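Local coordinates for putative ATP-grasp superfamily protein (Archaeoglobus fulgidus, PDB 3DF7), which is of unknown function but probably binds ATP and a metal ion, as other members of the ATP-grasp superfamily do, at residues F7-T11 against C12-I16; A26-K29 against S30-G34. One frame throughout, in Å; residues are numbered along the deposited sequence.

Contact 1 sits where the strand 3-8 of the N-terminal parallel sheet ends and turns through the short helix 9-12; contact 2 lies further along, on the long helix 18-35 that packs against that strand. Their centres are about 13 Å apart, and the side chain of Phe28 joins them: its CE1 lies 3.7 Å from SG of Cys12, its CD1 3.6 Å from CB of Glu8, and its CB 3.6 Å from OG1 of Thr11. Acetate, probably from the crystallisation liquor, is bound about 3 Å from the side chain of Glu8 in contact 1 and about 4 Å from that of Met27 in contact 2.

Contact 1. Residues F7-T11 against C12-I16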
# COMPACT_ATOMS: atom_id res chain seq x y z
N PHE A 7 -3.45 -13.36 -1.25
CA PHE A 7 -3.48 -13.09 -2.68
C PHE A 7 -2.98 -11.68 -3.04
O PHE A 7 -3.41 -10.70 -2.45
CB PHE A 7 -4.92 -13.25 -3.19
CG PHE A 7 -5.11 -12.86 -4.64
CD1 PHE A 7 -5.10 -13.83 -5.64
CD2 PHE A 7 -5.32 -11.53 -4.99
CE1 PHE A 7 -5.29 -13.46 -6.98
CE2 PHE A 7 -5.51 -11.15 -6.32
CZ PHE A 7 -5.50 -12.12 -7.32
N GLU A 8 -2.06 -11.61 -4.00
CA GLU A 8 -1.55 -10.32 -4.48
C GLU A 8 -1.72 -10.38 -6.00
O GLU A 8 -1.34 -11.36 -6.64
CB GLU A 8 -0.09 -10.11 -4.08
CG GLU A 8 0.45 -8.72 -4.41
CD GLU A 8 0.82 -8.57 -5.87
OE1 GLU A 8 1.48 -9.49 -6.40
OE2 GLU A 8 0.47 -7.54 -6.49
N PHE A 9 -2.30 -9.32 -6.57
CA PHE A 9 -2.59 -9.30 -8.00
C PHE A 9 -1.48 -9.60 -9.01
O PHE A 9 -1.67 -10.43 -9.89
CB PHE A 9 -3.25 -7.97 -8.37
CG PHE A 9 -3.97 -8.00 -9.70
CD1 PHE A 9 -5.10 -8.79 -9.87
CD2 PHE A 9 -3.51 -7.24 -10.77
CE1 PHE A 9 -5.77 -8.84 -11.10
CE2 PHE A 9 -4.16 -7.28 -12.00
CZ PHE A 9 -5.30 -8.08 -12.16
N ALA A 10 -0.33 -8.95 -8.89
CA ALA A 10 0.76 -9.20 -9.83
C ALA A 10 1.31 -10.62 -9.74
O ALA A 10 1.67 -11.22 -10.75
CB ALA A 10 1.89 -8.20 -9.62
N THR A 11 1.38 -11.15 -8.53
CA THR A 11 1.93 -12.48 -8.29
C THR A 11 0.95 -13.64 -8.54
O THR A 11 1.37 -14.72 -8.96
CB THR A 11 2.44 -12.59 -6.82
OG1 THR A 11 3.33 -11.50 -6.55
CG2 THR A 11 3.18 -13.91 -6.60
N CYS A 12 -0.33 -13.39 -8.33
CA CYS A 12 -1.35 -14.43 -8.46
C CYS A 12 -2.48 -14.17 -9.46
O CYS A 12 -3.24 -15.09 -9.77
CB CYS A 12 -1.99 -14.67 -7.09
SG CYS A 12 -0.84 -14.55 -5.68
N GLY A 13 -2.60 -12.94 -9.95
CA GLY A 13 -3.69 -12.63 -10.86
C GLY A 13 -3.33 -12.52 -12.32
O GLY A 13 -2.82 -13.47 -12.92
N GLU A 14 -3.60 -11.36 -12.90
CA GLU A 14 -3.32 -11.09 -14.30
C GLU A 14 -1.89 -10.58 -14.45
O GLU A 14 -1.30 -10.08 -13.49
CB GLU A 14 -4.29 -10.02 -14.83
CG GLU A 14 -5.75 -10.45 -14.87
CD GLU A 14 -6.05 -11.41 -16.01
OE1 GLU A 14 -5.82 -11.02 -17.18
OE2 GLU A 14 -6.51 -12.54 -15.75
N ARG A 15 -1.33 -10.70 -15.64
CA ARG A 15 0.02 -10.22 -15.85
C ARG A 15 -0.05 -8.70 -16.01
O ARG A 15 -0.90 -8.19 -16.74
CB ARG A 15 0.63 -10.85 -17.11
CG ARG A 15 2.11 -10.56 -17.29
CD ARG A 15 2.93 -11.07 -16.11
NE ARG A 15 4.37 -10.92 -16.33
CZ ARG A 15 5.30 -11.29 -15.45
NH1 ARG A 15 4.95 -11.82 -14.29
NH2 ARG A 15 6.59 -11.11 -15.74
N ILE A 16 0.82 -7.99 -15.30
CA ILE A 16 0.87 -6.54 -15.39
C ILE A 16 2.31 -6.17 -15.75
O ILE A 16 3.20 -7.02 -15.67
CB ILE A 16 0.50 -5.87 -14.05
CG1 ILE A 16 1.49 -6.30 -12.96
CG2 ILE A 16 -0.92 -6.25 -13.65
CD1 ILE A 16 1.27 -5.59 -11.64
O HOH W 1 1.46 -9.87 -13.10
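At the C-terminal end of strand 3-8 the chain enters a short helix, with Glu8 as its N-cap, and here the Phe7 ring meets Cys12: CE1 of Phe7 is 3.5 Å from CB of Cys12, while the sulfur stands obliquely off the ring in a sulfur-aromatic contact. Phe7 CG, anti to the backbone N (chi1 174°), brings the ring alongside the Cys12-Gly13 backbone. The turn closes through Cys12 N to Glu8 O, 2.8 Å, and Gly13 N to Phe9 O, 2.7 Å; Glu8 N adds a weak bond to Cys12 SG. The Glu8 carboxylate caps the helix: OE1 takes both the N-H and the hydroxyl of Thr11, each at 2.7 Å, and OE2 accepts from Ala10 N, which comes from above the carboxylate plane. Three donors therefore hold this group against rotation.

Phe9 is the larger apolar piece. Its ring carries Glu14 N over one face, CZ lies 3.5 Å from Glu14 CB, and CE2 meets Ile16 CG2 at 3.8 Å, while Leu83 and Pro78 also touch this side chain. An alanine in place of Phe9 is likely to open a gap beneath the Glu14 backbone and rob Ile16 CG2 of its aromatic neighbour. Ile16 reaches back with its other branch, pressing CD1 tightly on Ala10 CB at 3.4 Å. One water ties the loop to the helix by donating to Ala10 O and Glu14 O and accepting from Ile16 N. The N-H groups of the first turn and the Thr11 hydroxyl thus satisfy both oxygens of the buried Glu8 carboxylate.

Contact 2. Residues A26-K29 against S30-G34; sequences AMFK and SAFDG
Along helix 18-35, which packs against strand 3-8 of the parallel sheet, Ala26 to Lys29 engage the next turn through regular i to i+4 backbone bonds. Ser30 N, Ala31 N, Phe32 N and Asp33 N donate to the carbonyl oxygens of Ala26, Met27 (a selenomethionine in this crystal), Phe28 and Lys29; the bond from Phe32 N to Phe28 O is 2.7 Å.

The apolar contact is light. Phe28 CE2 and Phe32 CD1 are 4.5 Å apart, so these rings one turn apart brush each other without stacking. Both side chains touch Leu6 of strand 3-8, as does Ala31, and Phe28 also meets Phe53 edge-to-face; this is the side of the helix that faces the sheet.

The charged contact lies on the partly exposed side. Lys29 starts out extended, with CG anti to the backbone N (chi1 -179°), and bends only at its last torsion (chi4 -52°), which swings NZ over to OD2 of Asp33. In the salt bridge NZ stands 3.2 Å from OD2 and approaches it nearly in line with its C-O bond. The other carboxylate oxygen, OD1, forms a salt bridge with Lys36, so the two lysines probably share the negative charge. A water spans the first pair, accepting from Lys29 NZ at 2.9 Å and donating to Asp33 OD2 at 2.6 Å.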
# COMPACT_ATOMS: atom_id res chain seq x y z
N ALA A 26 7.17 -8.32 -4.42
CA ALA A 26 7.91 -8.06 -3.19
C ALA A 26 6.96 -8.06 -2.00
O ALA A 26 7.27 -8.63 -0.94
CB ALA A 26 8.62 -6.71 -3.29
N MSE A 27 5.79 -7.44 -2.16
CA MSE A 27 4.83 -7.41 -1.08
C MSE A 27 4.29 -8.80 -0.78
O MSE A 27 4.10 -9.16 0.38
CB MSE A 27 3.66 -6.47 -1.42
CG MSE A 27 4.00 -4.99 -1.26
SE MSE A 27 2.46 -3.83 -1.48
CE MSE A 27 2.67 -3.46 -3.36
N PHE A 28 4.01 -9.59 -1.82
CA PHE A 28 3.50 -10.94 -1.61
C PHE A 28 4.53 -11.78 -0.86
O PHE A 28 4.19 -12.49 0.10
CB PHE A 28 3.17 -11.63 -2.94
CG PHE A 28 2.56 -13.00 -2.77
CD1 PHE A 28 1.20 -13.14 -2.52
CD2 PHE A 28 3.35 -14.14 -2.84
CE1 PHE A 28 0.64 -14.41 -2.33
CE2 PHE A 28 2.80 -15.41 -2.66
CZ PHE A 28 1.44 -15.54 -2.40
N LYS A 29 5.78 -11.71 -1.30
CA LYS A 29 6.86 -12.47 -0.66
C LYS A 29 6.96 -12.05 0.81
O LYS A 29 7.01 -12.90 1.71
CB LYS A 29 8.19 -12.19 -1.37
CG LYS A 29 9.39 -12.94 -0.79
CD LYS A 29 10.69 -12.46 -1.44
CE LYS A 29 11.88 -13.31 -1.02
NZ LYS A 29 11.99 -13.44 0.46
N SER A 30 6.96 -10.74 1.04
CA SER A 30 7.05 -10.21 2.39
C SER A 30 5.87 -10.64 3.26
O SER A 30 6.04 -11.00 4.42
CB SER A 30 7.14 -8.68 2.34
OG SER A 30 7.16 -8.14 3.65
N ALA A 31 4.67 -10.61 2.69
CA ALA A 31 3.46 -11.00 3.41
C ALA A 31 3.46 -12.51 3.67
O ALA A 31 3.06 -12.97 4.74
CB ALA A 31 2.21 -10.61 2.61
N PHE A 32 3.91 -13.28 2.68
CA PHE A 32 3.97 -14.73 2.81
C PHE A 32 4.91 -15.12 3.96
O PHE A 32 4.55 -15.91 4.83
CB PHE A 32 4.48 -15.34 1.50
CG PHE A 32 4.52 -16.84 1.51
CD1 PHE A 32 3.39 -17.58 1.20
CD2 PHE A 32 5.69 -17.52 1.84
CE1 PHE A 32 3.41 -18.98 1.22
CE2 PHE A 32 5.73 -18.92 1.87
CZ PHE A 32 4.58 -19.64 1.56
N ASP A 33 6.11 -14.55 3.95
CA ASP A 33 7.11 -14.85 4.98
C ASP A 33 6.72 -14.36 6.37
O ASP A 33 7.17 -14.90 7.38
CB ASP A 33 8.47 -14.28 4.60
CG ASP A 33 9.06 -14.96 3.37
OD1 ASP A 33 8.75 -16.14 3.13
OD2 ASP A 33 9.85 -14.31 2.65
N GLY A 34 5.87 -13.34 6.42
CA GLY A 34 5.44 -12.80 7.69
C GLY A 34 4.25 -13.55 8.27
O GLY A 34 4.32 -14.08 9.37
O HOH W 2 11.02 -11.98 2.80